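Local structure of porin (Rhodobacter blasticus, 3PRN) at residues V85-D90 against T161-I166; Y96-G101 against F107-S112; G197-F202 against T225-Y230. The protein forms homotrimers whose channels let small hydrophilic solutes of up to about 0.6 kDa diffuse passively across the outer membrane. The protein carries 1 engineered substitution. All coordinates share one frame; numbering follows the deposited sequence.

Contact 1: residues V85-D90 against T161-I166; sequences VDTAFD and TEEFGI
Where the one-turn helix begins at Ala88, its backbone lies against strand 163-166, with Ala88 CA 5.5 Å from Ile166 CA. Thr87 occupies the N-cap position, and Asp90 N reaches back to Thr87 O in a weak bond. The methyl of Ala88 does most of the touching: CB rests on the peptide link after Gly165, 3.8 Å from Gly165 C. Small residues suit both places, because a side chain on Gly165 would point toward that methyl and crowd it, and a larger residue than alanine would press on the strand backbone. Beside it, Thr87 and Glu163 cross at about a right angle, Thr87 CG2 standing 3.9 Å from Glu163 OE1. Glu163 has CG anti to its backbone N (chi1 175°), and the extended chain carries its carboxylate towards the threonine methyl. The polar ends are engaged outside this pair: Glu163 OE2 accepts from the backbone N-H groups of Gly186 and Phe115, while Thr87 OG1 bonds to Phe115 O. The buried carboxylate is thus gripped by two main-chain donors. Ile166 points its side chain away, and only its backbone nears Ala88 CB. Such an inward-folded segment held against the barrel wall is characteristic of the third loop of 16-stranded porins.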
loop_
_atom_site.group_PDB
_atom_site.type_symbol
_atom_site.label_atom_id
_atom_site.label_comp_id
_atom_site.label_asym_id
_atom_site.label_seq_id
_atom_site.Cartn_x
_atom_site.Cartn_y
_atom_site.Cartn_z
ATOM N N VAL A 85 -0.001 -9.215 16.909
ATOM C CA VAL A 85 -1.020 -10.121 17.323
ATOM C C VAL A 85 -2.267 -9.486 17.948
ATOM O O VAL A 85 -2.191 -8.334 18.395
ATOM C CB VAL A 85 -0.452 -11.168 18.338
ATOM C CG1 VAL A 85 0.802 -11.883 17.731
ATOM C CG2 VAL A 85 0.014 -10.553 19.678
ATOM N N ASP A 86 -3.338 -10.247 17.906
ATOM C CA ASP A 86 -4.531 -9.997 18.684
ATOM C C ASP A 86 -4.245 -10.463 20.118
ATOM O O ASP A 86 -3.729 -11.567 20.339
ATOM C CB ASP A 86 -5.759 -10.786 18.146
ATOM C CG ASP A 86 -6.223 -10.123 16.857
ATOM O OD1 ASP A 86 -6.721 -8.933 16.903
ATOM O OD2 ASP A 86 -6.081 -10.733 15.737
ATOM N N THR A 87 -4.573 -9.619 21.076
ATOM C CA THR A 87 -4.303 -9.911 22.496
ATOM C C THR A 87 -5.541 -10.447 23.221
ATOM O O THR A 87 -6.696 -10.321 22.801
ATOM C CB THR A 87 -3.856 -8.643 23.222
ATOM O OG1 THR A 87 -4.866 -7.652 23.122
ATOM C CG2 THR A 87 -2.566 -8.054 22.650
ATOM N N ALA A 88 -5.250 -11.129 24.335
ATOM C CA ALA A 88 -6.355 -11.758 25.065
ATOM C C ALA A 88 -7.428 -10.812 25.556
ATOM O O ALA A 88 -8.636 -11.033 25.322
ATOM C CB ALA A 88 -5.760 -12.588 26.207
ATOM N N PHE A 89 -7.053 -9.676 26.138
ATOM C CA PHE A 89 -8.072 -8.770 26.690
ATOM C C PHE A 89 -8.921 -8.156 25.576
ATOM O O PHE A 89 -10.088 -7.795 25.788
ATOM C CB PHE A 89 -7.349 -7.672 27.488
ATOM C CG PHE A 89 -8.211 -6.935 28.486
ATOM C CD1 PHE A 89 -8.476 -7.531 29.738
ATOM C CD2 PHE A 89 -8.736 -5.693 28.208
ATOM C CE1 PHE A 89 -9.267 -6.848 30.684
ATOM C CE2 PHE A 89 -9.550 -5.007 29.127
ATOM C CZ PHE A 89 -9.801 -5.607 30.365
ATOM N N ASP A 90 -8.330 -8.041 24.383
ATOM C CA ASP A 90 -9.047 -7.450 23.260
ATOM C C ASP A 90 -9.833 -8.513 22.516
ATOM O O ASP A 90 -10.748 -8.120 21.794
ATOM C CB ASP A 90 -8.051 -6.735 22.327
ATOM C CG ASP A 90 -8.710 -5.854 21.243
ATOM O OD1 ASP A 90 -9.449 -4.932 21.553
ATOM O OD2 ASP A 90 -8.465 -6.086 20.036
ATOM N N THR A 161 9.139 -3.744 30.044
ATOM C CA THR A 161 7.997 -4.385 30.696
ATOM C C THR A 161 7.181 -5.126 29.644
ATOM O O THR A 161 6.705 -4.475 28.721
ATOM C CB THR A 161 7.088 -3.285 31.304
ATOM O OG1 THR A 161 7.913 -2.453 32.129
ATOM C CG2 THR A 161 5.914 -3.842 32.051
ATOM N N GLU A 162 7.006 -6.403 29.783
ATOM C CA GLU A 162 6.218 -7.160 28.802
ATOM C C GLU A 162 4.803 -7.343 29.332
ATOM O O GLU A 162 4.629 -7.367 30.545
ATOM C CB GLU A 162 6.864 -8.535 28.553
ATOM C CG GLU A 162 8.206 -8.361 27.837
ATOM C CD GLU A 162 9.370 -8.350 28.804
ATOM O OE1 GLU A 162 9.249 -8.821 29.956
ATOM O OE2 GLU A 162 10.460 -7.844 28.433
ATOM N N GLU A 163 3.816 -7.464 28.444
ATOM C CA GLU A 163 2.440 -7.633 28.840
ATOM C C GLU A 163 2.035 -9.094 28.667
ATOM O O GLU A 163 2.238 -9.697 27.612
ATOM C CB GLU A 163 1.537 -6.746 27.977
ATOM C CG GLU A 163 0.060 -6.963 28.263
ATOM C CD GLU A 163 -0.822 -6.340 27.198
ATOM O OE1 GLU A 163 -1.158 -7.029 26.166
ATOM O OE2 GLU A 163 -1.219 -5.123 27.330
ATOM N N PHE A 164 1.476 -9.669 29.715
ATOM C CA PHE A 164 0.991 -11.053 29.638
ATOM C C PHE A 164 -0.502 -11.071 29.915
ATOM O O PHE A 164 -0.981 -10.512 30.911
ATOM C CB PHE A 164 1.700 -11.967 30.632
ATOM C CG PHE A 164 1.137 -13.384 30.553
ATOM C CD1 PHE A 164 1.404 -14.183 29.433
ATOM C CD2 PHE A 164 0.337 -13.872 31.588
ATOM C CE1 PHE A 164 0.861 -15.471 29.348
ATOM C CE2 PHE A 164 -0.209 -15.158 31.502
ATOM C CZ PHE A 164 0.052 -15.957 30.382
ATOM N N GLY A 165 -1.225 -11.715 29.026
ATOM C CA GLY A 165 -2.680 -11.745 29.130
ATOM C C GLY A 165 -3.247 -13.145 29.038
ATOM O O GLY A 165 -2.809 -13.986 28.230
ATOM N N ILE A 166 -4.380 -13.330 29.727
ATOM C CA ILE A 166 -5.097 -14.612 29.546
ATOM C C ILE A 166 -6.580 -14.379 29.579
ATOM O O ILE A 166 -7.098 -13.500 30.313
ATOM C CB ILE A 166 -4.643 -15.643 30.601
ATOM C CG1 ILE A 166 -5.465 -16.931 30.441
ATOM C CG2 ILE A 166 -4.831 -15.128 32.002
ATOM C CD1 ILE A 166 -4.687 -18.104 31.027
#

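Contact 2: residues Y96-G101 against F107-S112; sequences YDSEMG and FGDAQS
Asp109 is the hub of this contact, its carboxylate packed tightly against Glu99 and the ring of Tyr96. Glu99 is extended beyond CG (chi2 172°), which carries its carboxylate to that of Asp109: Glu99 OE2 lies 2.5 Å from Asp109 OD2, the two flat groups being turned 56° apart. Glu99 CG backs both oxygens as well, at 3.4 Å from Asp109 OD1. Tyr96 offers an edge, CD1 standing 3.6 Å from Asp109 OD1, with ring and carboxylate 75° apart. An alanine in place of Glu99 removes the carboxylate beside Asp109 OD2, and the Asp109 group would probably be freer to turn. The other side is looser, and a water mediates it. Ser98 OG, which bonds to Ser106 OG, comes no nearer to Gly108 than 4.0 Å from its C atom; glycine suits that place, since a side chain there would crowd the hydroxyl. The water bridges the remaining distance, accepting from Ser98 N at 2.9 Å and donating to Asp109 OD1 at 2.6 Å. Ser98 itself sits within a type I turn, Tyr96 to Glu99, closed by Glu99 N on Tyr96 O. Two acids this close would probably be costly if both were charged, so one of them probably holds a proton.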
loop_
_atom_site.group_PDB
_atom_site.type_symbol
_atom_site.label_atom_id
_atom_site.label_comp_id
_atom_site.label_asym_id
_atom_site.label_seq_id
_atom_site.Cartn_x
_atom_site.Cartn_y
_atom_site.Cartn_z
ATOM N N TYR A 96 -17.000 -6.003 24.367
ATOM C CA TYR A 96 -17.359 -4.827 23.588
ATOM C C TYR A 96 -18.814 -4.815 23.186
ATOM O O TYR A 96 -19.236 -3.959 22.375
ATOM C CB TYR A 96 -16.501 -4.792 22.269
ATOM C CG TYR A 96 -15.015 -4.584 22.567
ATOM C CD1 TYR A 96 -14.609 -3.454 23.266
ATOM C CD2 TYR A 96 -14.061 -5.490 22.123
ATOM C CE1 TYR A 96 -13.272 -3.195 23.543
ATOM C CE2 TYR A 96 -12.723 -5.305 22.444
ATOM C CZ TYR A 96 -12.341 -4.131 23.108
ATOM O OH TYR A 96 -11.040 -3.952 23.398
ATOM N N ASP A 97 -19.652 -5.692 23.721
ATOM C CA ASP A 97 -21.054 -5.792 23.279
ATOM C C ASP A 97 -21.970 -4.703 23.673
ATOM O O ASP A 97 -23.115 -4.701 23.164
ATOM C CB ASP A 97 -21.662 -7.140 23.698
ATOM C CG ASP A 97 -21.102 -8.299 22.920
ATOM O OD1 ASP A 97 -20.277 -8.152 22.011
ATOM O OD2 ASP A 97 -21.456 -9.451 23.178
ATOM N N SER A 98 -21.505 -3.651 24.388
ATOM C CA SER A 98 -22.398 -2.510 24.590
ATOM C C SER A 98 -22.223 -1.462 23.484
ATOM O O SER A 98 -23.025 -0.515 23.386
ATOM C CB SER A 98 -22.168 -1.881 25.977
ATOM O OG SER A 98 -20.975 -1.125 26.018
ATOM N N GLU A 99 -21.232 -1.649 22.587
ATOM C CA GLU A 99 -21.003 -0.662 21.509
ATOM C C GLU A 99 -22.213 -0.452 20.622
ATOM O O GLU A 99 -23.047 -1.327 20.410
ATOM C CB GLU A 99 -19.751 -1.042 20.695
ATOM C CG GLU A 99 -18.469 -0.829 21.529
ATOM C CD GLU A 99 -17.222 -1.366 20.839
ATOM O OE1 GLU A 99 -17.374 -2.097 19.819
ATOM O OE2 GLU A 99 -16.086 -1.061 21.291
ATOM N N MET A 100 -22.336 0.742 20.050
ATOM C CA MET A 100 -23.425 1.128 19.202
ATOM C C MET A 100 -23.051 2.290 18.259
ATOM O O MET A 100 -21.957 2.850 18.414
ATOM C CB MET A 100 -24.610 1.600 20.086
ATOM C CG MET A 100 -24.117 2.553 21.198
ATOM S SD MET A 100 -25.535 3.392 21.999
ATOM C CE MET A 100 -26.235 2.037 22.899
ATOM N N GLY A 101 -23.940 2.583 17.332
ATOM C CA GLY A 101 -23.697 3.653 16.365
ATOM C C GLY A 101 -22.819 3.093 15.208
ATOM O O GLY A 101 -22.259 1.979 15.310
ATOM N N PHE A 107 -19.114 4.410 25.926
ATOM C CA PHE A 107 -18.420 4.782 27.186
ATOM C C PHE A 107 -18.411 3.564 28.113
ATOM O O PHE A 107 -17.586 3.512 29.049
ATOM C CB PHE A 107 -19.148 5.961 27.839
ATOM C CG PHE A 107 -18.978 7.247 27.071
ATOM C CD1 PHE A 107 -17.687 7.818 27.020
ATOM C CD2 PHE A 107 -20.026 7.900 26.464
ATOM C CE1 PHE A 107 -17.475 9.023 26.336
ATOM C CE2 PHE A 107 -19.797 9.101 25.803
ATOM C CZ PHE A 107 -18.532 9.665 25.746
ATOM N N GLY A 108 -19.270 2.587 27.873
ATOM C CA GLY A 108 -19.301 1.391 28.714
ATOM C C GLY A 108 -18.205 0.385 28.400
ATOM O O GLY A 108 -18.124 -0.645 29.101
ATOM N N ASP A 109 -17.357 0.649 27.384
ATOM C CA ASP A 109 -16.205 -0.221 27.127
ATOM C C ASP A 109 -15.193 0.042 28.265
ATOM O O ASP A 109 -15.235 1.124 28.895
ATOM C CB ASP A 109 -15.553 0.237 25.816
ATOM C CG ASP A 109 -16.223 -0.324 24.569
ATOM O OD1 ASP A 109 -17.131 -1.198 24.625
ATOM O OD2 ASP A 109 -15.798 0.115 23.460
ATOM N N ALA A 110 -14.306 -0.858 28.558
ATOM C CA ALA A 110 -13.309 -0.735 29.604
ATOM C C ALA A 110 -12.515 0.566 29.483
ATOM O O ALA A 110 -12.044 0.931 28.391
ATOM C CB ALA A 110 -12.350 -1.905 29.505
ATOM N N GLN A 111 -12.302 1.247 30.612
ATOM C CA GLN A 111 -11.521 2.485 30.581
ATOM C C GLN A 111 -10.101 2.217 31.098
ATOM O O GLN A 111 -9.644 2.821 32.069
ATOM C CB GLN A 111 -12.173 3.534 31.500
ATOM C CG GLN A 111 -13.624 3.804 31.150
ATOM C CD GLN A 111 -13.744 4.559 29.841
ATOM O OE1 GLN A 111 -13.202 5.656 29.727
ATOM N NE2 GLN A 111 -14.412 4.032 28.839
ATOM N N SER A 112 -9.408 1.295 30.455
ATOM C CA SER A 112 -8.018 0.969 30.834
ATOM C C SER A 112 -7.153 1.008 29.580
ATOM O O SER A 112 -7.675 1.200 28.461
ATOM C CB SER A 112 -7.956 -0.407 31.499
ATOM O OG SER A 112 -8.670 -1.354 30.729
HETATM O O HOH W 1 -19.067 -2.696 25.628
#

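Contact 3: residues G197-F202 against T225-Y230; sequences GAAYKF and TLYGNY
Tyr227 and Phe202 both place CG between the backbone N and the carbonyl carbon (chi1 68° and 79°), and this rotamer swings each ring out of its own segment and across to the other. The reach matters because the backbones are far apart, Ala199 CA lying 9.0 Å from Gly228 CA, with strand 206-214 between them in the sheet. Segments 199-202 and 227-230 run 33° apart, in roughly the same direction, as second-neighbour strands of an antiparallel sheet do, although the first of them includes the turn past the strand end.

Two separate bridges result. In the first, the phenol of Tyr227 spans the gap and its OH comes 3.9 Å from Ala199 CB, a methyl small enough to admit the hydroxyl. The same oxygen donates to a water at 2.5 Å, lying at the edge of the ring and in its plane, and the water in turn donates a hydrogen bond to Ala198 O at 2.8 Å. A tyrosine suits the place because it joins a long, flat spacer to a polar end. Tyr227 also packs on Asp97 and Ser98 of the loop that folds into the barrel, and on Asn211 of the intervening strand.

The second bridge is apolar. Phe202, just past Lys201 at the centre of an inverse gamma turn, and Tyr230 cross at about a right angle, and CZ of Phe202 lies 4.0 Å from CD1 and 4.2 Å from CE1 of Tyr230. Phe202 is on the surface, while the ring of Tyr230 also meets Phe232 edge-to-face. Aromatic side chains gathered near strand ends are typical of the girdles of porin barrels, whereas Tyr227 belongs to the inner face, where polar residues and water line the wall.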
loop_
_atom_site.group_PDB
_atom_site.type_symbol
_atom_site.label_atom_id
_atom_site.label_comp_id
_atom_site.label_asym_id
_atom_site.label_seq_id
_atom_site.Cartn_x
_atom_site.Cartn_y
_atom_site.Cartn_z
ATOM N N GLY A 197 -17.633 -10.966 32.672
ATOM C CA GLY A 197 -18.914 -10.564 32.126
ATOM C C GLY A 197 -19.840 -11.748 31.953
ATOM O O GLY A 197 -19.435 -12.907 31.846
ATOM N N ALA A 198 -21.110 -11.450 31.796
ATOM C CA ALA A 198 -22.093 -12.494 31.518
ATOM C C ALA A 198 -23.235 -11.859 30.761
ATOM O O ALA A 198 -23.451 -10.634 30.840
ATOM C CB ALA A 198 -22.537 -13.037 32.870
ATOM N N ALA A 199 -23.934 -12.653 29.976
ATOM C CA ALA A 199 -25.037 -12.245 29.146
ATOM C C ALA A 199 -26.085 -13.378 29.073
ATOM O O ALA A 199 -25.781 -14.577 29.105
ATOM C CB ALA A 199 -24.582 -11.916 27.723
ATOM N N TYR A 200 -27.314 -12.937 28.908
ATOM C CA TYR A 200 -28.445 -13.860 28.851
ATOM C C TYR A 200 -29.287 -13.538 27.640
ATOM O O TYR A 200 -29.735 -12.390 27.557
ATOM C CB TYR A 200 -29.278 -13.650 30.155
ATOM C CG TYR A 200 -30.462 -14.582 30.245
ATOM C CD1 TYR A 200 -30.281 -15.966 30.199
ATOM C CD2 TYR A 200 -31.765 -14.103 30.359
ATOM C CE1 TYR A 200 -31.359 -16.843 30.245
ATOM C CE2 TYR A 200 -32.851 -14.969 30.438
ATOM C CZ TYR A 200 -32.641 -16.334 30.362
ATOM O OH TYR A 200 -33.706 -17.211 30.438
ATOM N N LYS A 201 -29.483 -14.491 26.731
ATOM C CA LYS A 201 -30.330 -14.237 25.555
ATOM C C LYS A 201 -31.782 -14.542 25.988
ATOM O O LYS A 201 -32.180 -15.690 26.005
ATOM C CB LYS A 201 -29.995 -15.049 24.346
ATOM C CG LYS A 201 -28.543 -14.981 23.863
ATOM C CD LYS A 201 -28.460 -15.743 22.541
ATOM C CE LYS A 201 -27.038 -16.033 22.082
ATOM N NZ LYS A 201 -27.099 -16.580 20.663
ATOM N N PHE A 202 -32.446 -13.534 26.519
ATOM C CA PHE A 202 -33.753 -13.676 27.131
ATOM C C PHE A 202 -34.831 -13.848 26.073
ATOM O O PHE A 202 -36.029 -13.757 26.345
ATOM C CB PHE A 202 -34.086 -12.576 28.116
ATOM C CG PHE A 202 -34.539 -11.267 27.556
ATOM C CD1 PHE A 202 -35.877 -11.011 27.304
ATOM C CD2 PHE A 202 -33.620 -10.259 27.297
ATOM C CE1 PHE A 202 -36.298 -9.798 26.794
ATOM C CE2 PHE A 202 -34.035 -9.037 26.794
ATOM C CZ PHE A 202 -35.373 -8.800 26.543
ATOM N N THR A 225 -20.827 -2.100 33.603
ATOM C CA THR A 225 -21.619 -1.698 32.439
ATOM C C THR A 225 -22.757 -2.724 32.312
ATOM O O THR A 225 -22.485 -3.926 32.327
ATOM C CB THR A 225 -20.741 -1.779 31.139
ATOM O OG1 THR A 225 -19.712 -0.799 31.317
ATOM C CG2 THR A 225 -21.556 -1.479 29.908
ATOM N N LEU A 226 -23.936 -2.176 32.217
ATOM C CA LEU A 226 -25.157 -2.938 32.012
ATOM C C LEU A 226 -25.705 -2.549 30.643
ATOM O O LEU A 226 -25.894 -1.372 30.322
ATOM C CB LEU A 226 -26.153 -2.635 33.150
ATOM C CG LEU A 226 -27.582 -3.095 32.842
ATOM C CD1 LEU A 226 -27.614 -4.611 32.962
ATOM C CD2 LEU A 226 -28.549 -2.416 33.823
ATOM N N TYR A 227 -25.925 -3.578 29.792
ATOM C CA TYR A 227 -26.426 -3.249 28.461
ATOM C C TYR A 227 -27.449 -4.251 27.971
ATOM O O TYR A 227 -27.582 -5.354 28.503
ATOM C CB TYR A 227 -25.251 -3.241 27.425
ATOM C CG TYR A 227 -24.681 -4.634 27.192
ATOM C CD1 TYR A 227 -23.756 -5.128 28.101
ATOM C CD2 TYR A 227 -25.065 -5.467 26.154
ATOM C CE1 TYR A 227 -23.178 -6.375 27.978
ATOM C CE2 TYR A 227 -24.511 -6.740 26.017
ATOM C CZ TYR A 227 -23.581 -7.185 26.921
ATOM O OH TYR A 227 -23.014 -8.461 26.864
ATOM N N GLY A 228 -28.134 -3.857 26.908
ATOM C CA GLY A 228 -29.117 -4.762 26.329
ATOM C C GLY A 228 -29.413 -4.395 24.886
ATOM O O GLY A 228 -29.167 -3.262 24.445
ATOM N N ASN A 229 -29.969 -5.352 24.153
ATOM C CA ASN A 229 -30.326 -5.055 22.767
ATOM C C ASN A 229 -31.533 -5.944 22.396
ATOM O O ASN A 229 -31.724 -7.015 22.989
ATOM C CB ASN A 229 -29.217 -5.234 21.760
ATOM C CG ASN A 229 -28.504 -6.558 21.962
ATOM O OD1 ASN A 229 -27.379 -6.549 22.499
ATOM N ND2 ASN A 229 -29.151 -7.657 21.601
ATOM N N TYR A 230 -32.287 -5.438 21.450
ATOM C CA TYR A 230 -33.479 -6.159 21.018
ATOM C C TYR A 230 -33.721 -5.975 19.527
ATOM O O TYR A 230 -33.717 -4.842 19.053
ATOM C CB TYR A 230 -34.628 -5.565 21.863
ATOM C CG TYR A 230 -35.832 -6.478 21.860
ATOM C CD1 TYR A 230 -35.897 -7.556 22.738
ATOM C CD2 TYR A 230 -36.879 -6.251 20.971
ATOM C CE1 TYR A 230 -36.996 -8.401 22.740
ATOM C CE2 TYR A 230 -37.985 -7.100 20.964
ATOM C CZ TYR A 230 -38.030 -8.160 21.847
ATOM O OH TYR A 230 -39.137 -8.998 21.849
HETATM O O HOH W 2 -21.796 -9.319 28.933
#

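The three contacts lie in a 16-stranded antiparallel barrel and in the long loop between strands 78-83 and 131-138. Contact 1 ties the start of that loop to strand 163-171; contact 2 lies wholly within the loop and is nested, along the chain, inside the span closed by contact 1; contact 3 follows both, between strands 193-200 and 223-232. Centres of contacts 1 and 2 are 19 Å apart, yet Asp90 OD1 probably bonds to Tyr96 OH at 2.6 Å, tying two parts of the loop together. Contacts 2 and 3, 13 Å apart, meet through Gly108 O and Thr225 OG1, probably bonded at 2.7 Å. Contact 1 and this last bond fasten the loop to separate wall strands, consistent with its narrowing of the pore in porins.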